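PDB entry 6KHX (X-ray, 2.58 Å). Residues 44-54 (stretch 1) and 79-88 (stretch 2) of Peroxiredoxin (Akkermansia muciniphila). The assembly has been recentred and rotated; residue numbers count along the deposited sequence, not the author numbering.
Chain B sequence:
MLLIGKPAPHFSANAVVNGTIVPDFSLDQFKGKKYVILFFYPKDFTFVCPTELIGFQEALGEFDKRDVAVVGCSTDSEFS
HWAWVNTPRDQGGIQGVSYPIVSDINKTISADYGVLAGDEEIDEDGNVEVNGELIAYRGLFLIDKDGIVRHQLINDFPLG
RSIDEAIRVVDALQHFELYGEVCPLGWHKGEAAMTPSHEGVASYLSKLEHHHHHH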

# COMPACT_ATOMS: atom_id res chain seq x y z
N ASP B 44 -36.43 15.12 21.26
CA ASP B 44 -37.34 16.09 21.87
C ASP B 44 -38.77 15.84 21.39
O ASP B 44 -39.00 15.34 20.28
CB ASP B 44 -36.93 17.52 21.51
CG ASP B 44 -35.70 18.00 22.28
OD1 ASP B 44 -35.17 17.25 23.12
OD2 ASP B 44 -35.28 19.16 22.04
N PHE B 45 -39.73 16.20 22.24
CA PHE B 45 -41.17 16.11 21.94
C PHE B 45 -41.63 14.66 21.77
O PHE B 45 -42.53 14.39 20.97
CB PHE B 45 -41.57 16.93 20.71
CG PHE B 45 -41.25 18.38 20.83
CD1 PHE B 45 -42.06 19.22 21.58
CD2 PHE B 45 -40.15 18.92 20.19
CE1 PHE B 45 -41.77 20.57 21.69
CE2 PHE B 45 -39.86 20.27 20.29
CZ PHE B 45 -40.67 21.09 21.05
N THR B 46 -41.02 13.73 22.48
CA THR B 46 -41.52 12.35 22.44
C THR B 46 -42.13 11.99 23.79
O THR B 46 -42.82 12.82 24.39
CB THR B 46 -40.42 11.36 22.02
OG1 THR B 46 -39.21 11.60 22.76
CG2 THR B 46 -40.13 11.49 20.54
N PHE B 47 -41.89 10.77 24.27
CA PHE B 47 -42.74 10.17 25.30
C PHE B 47 -41.99 9.89 26.60
O PHE B 47 -42.27 10.55 27.60
CB PHE B 47 -43.37 8.90 24.72
CG PHE B 47 -43.79 9.05 23.28
CD1 PHE B 47 -44.56 10.13 22.87
CD2 PHE B 47 -43.39 8.12 22.33
CE1 PHE B 47 -44.92 10.27 21.54
CE2 PHE B 47 -43.76 8.25 21.00
CZ PHE B 47 -44.53 9.33 20.60
N VAL B 48 -41.06 8.93 26.61
CA VAL B 48 -40.30 8.65 27.84
C VAL B 48 -39.33 9.78 28.15
O VAL B 48 -39.09 10.11 29.32
CB VAL B 48 -39.56 7.31 27.70
CG1 VAL B 48 -38.75 7.01 28.96
CG2 VAL B 48 -40.53 6.19 27.43
N CYS B 49 -38.78 10.39 27.11
CA CYS B 49 -37.75 11.41 27.30
C CYS B 49 -38.23 12.56 28.18
O CYS B 49 -37.49 12.94 29.10
CB CYS B 49 -37.28 11.88 25.92
SG CYS B 49 -37.04 10.51 24.70
N PRO B 50 -39.43 13.14 27.98
CA PRO B 50 -39.88 14.19 28.91
C PRO B 50 -40.06 13.69 30.34
O PRO B 50 -39.80 14.45 31.27
CB PRO B 50 -41.21 14.67 28.30
CG PRO B 50 -41.65 13.57 27.41
CD PRO B 50 -40.39 12.98 26.86
N THR B 51 -40.51 12.45 30.54
CA THR B 51 -40.64 11.97 31.91
C THR B 51 -39.29 11.86 32.60
O THR B 51 -39.15 12.23 33.77
CB THR B 51 -41.38 10.63 31.94
OG1 THR B 51 -40.49 9.56 31.61
CG2 THR B 51 -42.51 10.67 30.96
N GLU B 52 -38.27 11.40 31.87
CA GLU B 52 -36.93 11.34 32.45
C GLU B 52 -36.41 12.74 32.76
O GLU B 52 -35.85 12.99 33.84
CB GLU B 52 -35.99 10.59 31.52
CG GLU B 52 -36.44 9.16 31.25
CD GLU B 52 -35.44 8.35 30.45
OE1 GLU B 52 -34.85 7.40 31.01
OE2 GLU B 52 -35.24 8.67 29.26
N LEU B 53 -36.60 13.69 31.83
CA LEU B 53 -36.09 15.04 32.05
C LEU B 53 -36.79 15.71 33.23
O LEU B 53 -36.14 16.33 34.08
CB LEU B 53 -36.26 15.87 30.77
CG LEU B 53 -35.24 15.60 29.66
CD1 LEU B 53 -35.85 15.71 28.26
CD2 LEU B 53 -34.05 16.54 29.79
N ILE B 54 -38.12 15.59 33.30
CA ILE B 54 -38.87 16.19 34.40
C ILE B 54 -38.51 15.53 35.72
O ILE B 54 -38.34 16.22 36.74
CB ILE B 54 -40.38 16.11 34.11
CG1 ILE B 54 -40.73 17.04 32.95
CG2 ILE B 54 -41.17 16.51 35.35
CD1 ILE B 54 -42.10 16.78 32.36
N PHE B 79 -32.68 25.04 19.68
CA PHE B 79 -33.99 25.66 19.51
C PHE B 79 -35.13 24.68 19.77
O PHE B 79 -36.17 25.07 20.32
CB PHE B 79 -34.10 26.29 18.13
CG PHE B 79 -33.36 27.59 18.00
CD1 PHE B 79 -32.02 27.61 17.67
CD2 PHE B 79 -34.01 28.79 18.23
CE1 PHE B 79 -31.34 28.81 17.56
CE2 PHE B 79 -33.34 29.99 18.12
CZ PHE B 79 -32.00 30.00 17.79
N SER B 80 -34.98 23.41 19.40
CA SER B 80 -35.98 22.43 19.81
C SER B 80 -36.00 22.28 21.33
O SER B 80 -37.08 22.21 21.94
CB SER B 80 -35.72 21.09 19.14
OG SER B 80 -35.95 21.20 17.74
N HIS B 81 -34.82 22.24 21.96
CA HIS B 81 -34.76 22.20 23.42
C HIS B 81 -35.47 23.40 24.03
O HIS B 81 -36.29 23.26 24.95
CB HIS B 81 -33.30 22.18 23.88
CG HIS B 81 -32.56 20.92 23.53
ND1 HIS B 81 -33.18 19.82 22.98
CD2 HIS B 81 -31.25 20.59 23.66
CE1 HIS B 81 -32.29 18.87 22.78
NE2 HIS B 81 -31.11 19.31 23.18
N TRP B 82 -35.16 24.60 23.53
CA TRP B 82 -35.77 25.82 24.06
C TRP B 82 -37.28 25.82 23.87
O TRP B 82 -38.03 26.18 24.78
CB TRP B 82 -35.13 27.04 23.41
CG TRP B 82 -35.91 28.30 23.61
CD1 TRP B 82 -35.83 29.16 24.67
CD2 TRP B 82 -36.89 28.84 22.73
NE1 TRP B 82 -36.70 30.20 24.49
CE2 TRP B 82 -37.37 30.03 23.31
CE3 TRP B 82 -37.42 28.43 21.49
CZ2 TRP B 82 -38.34 30.81 22.70
CZ3 TRP B 82 -38.38 29.21 20.89
CH2 TRP B 82 -38.84 30.39 21.50
N ALA B 83 -37.75 25.44 22.68
CA ALA B 83 -39.19 25.33 22.47
C ALA B 83 -39.82 24.32 23.42
O ALA B 83 -40.94 24.53 23.91
CB ALA B 83 -39.47 24.95 21.01
N TRP B 84 -39.11 23.24 23.73
CA TRP B 84 -39.68 22.19 24.56
C TRP B 84 -39.79 22.62 26.02
O TRP B 84 -40.76 22.28 26.70
CB TRP B 84 -38.84 20.92 24.45
CG TRP B 84 -39.60 19.67 24.70
CD1 TRP B 84 -40.96 19.53 24.72
CD2 TRP B 84 -39.06 18.37 24.97
NE1 TRP B 84 -41.30 18.22 24.98
CE2 TRP B 84 -40.15 17.49 25.14
CE3 TRP B 84 -37.76 17.87 25.09
CZ2 TRP B 84 -39.97 16.14 25.42
CZ3 TRP B 84 -37.59 16.52 25.36
CH2 TRP B 84 -38.69 15.67 25.53
N VAL B 85 -38.79 23.36 26.52
CA VAL B 85 -38.91 23.88 27.88
C VAL B 85 -39.93 25.00 27.98
O VAL B 85 -40.29 25.40 29.09
CB VAL B 85 -37.56 24.38 28.44
CG1 VAL B 85 -36.50 23.29 28.36
CG2 VAL B 85 -37.12 25.66 27.74
N ASN B 86 -40.40 25.52 26.85
CA ASN B 86 -41.48 26.49 26.83
C ASN B 86 -42.82 25.87 26.44
O ASN B 86 -43.76 26.60 26.09
CB ASN B 86 -41.14 27.65 25.89
CG ASN B 86 -40.16 28.63 26.53
OD1 ASN B 86 -40.55 29.49 27.32
ND2 ASN B 86 -38.88 28.51 26.18
N THR B 87 -42.93 24.54 26.49
CA THR B 87 -44.19 23.85 26.28
C THR B 87 -44.67 23.27 27.61
O THR B 87 -43.90 22.55 28.26
CB THR B 87 -44.04 22.73 25.25
OG1 THR B 87 -43.63 23.29 24.00
CG2 THR B 87 -45.37 22.00 25.05
N PRO B 88 -45.90 23.54 28.04
CA PRO B 88 -46.35 23.04 29.34
C PRO B 88 -46.40 21.52 29.39
O PRO B 88 -46.65 20.85 28.38
CB PRO B 88 -47.75 23.66 29.50
CG PRO B 88 -48.18 24.01 28.12
CD PRO B 88 -46.92 24.38 27.38

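The contact begins at Asp44, in the loop that precedes helix 48-54. Its CA-to-CB bond points sideways, but chi1 in the m well brings the carboxylate up to the other helix, where His81 ND1 donates a very short hydrogen bond of 2.4 Å to Asp44 OD2. This hydrogen bond is the clear polar link between the stretches. A carboxylate suits the place because it offers a strong acceptor to an imidazole N-H in buried surroundings, and the oxygen lies near the plane of the imidazole, at its edge, where the nitrogen's hydrogen points. The backbone of Asp44 contributes as well: its CA sits over the face of Trp84, 3.8 Å from the centroid of the six-membered ring, an arrangement that lets a polarised C-H meet the pi cloud.

Phe45 follows with positive phi and psi (65°, 32°). Its CA-to-CB bond points away, yet the ring end returns to the helix. Trp84 covers one face of this ring, with Phe45 CE1 3.3 Å from Trp84 CD1 and the planes inclined at 42°. At the edge of the phenyl, Phe45 CZ lies 4.0 Å from Ala83 CB; the small methyl fills this position while the broad ring supplies the area. The backbone N of Phe45 also lies over the indole face, 3.2 Å from Trp84 CZ2.

Thr46 adds little, and Phe47 and Val48 make no contact. As the helix proceeds, Cys49 CB approaches Trp84 CH2 at 4.1 Å, and Pro50 CD reaches the same CH2 at 3.4 Å, both at the indole edge. The compact pyrrolidine ring packs there without needing a polar partner. One turn after Cys49, Leu53 points toward stretch 2 and sets CD1 3.5 Å from Trp84 CZ3. Trp84 thus unites the contact, its large flat side chain serving loop and helix alike.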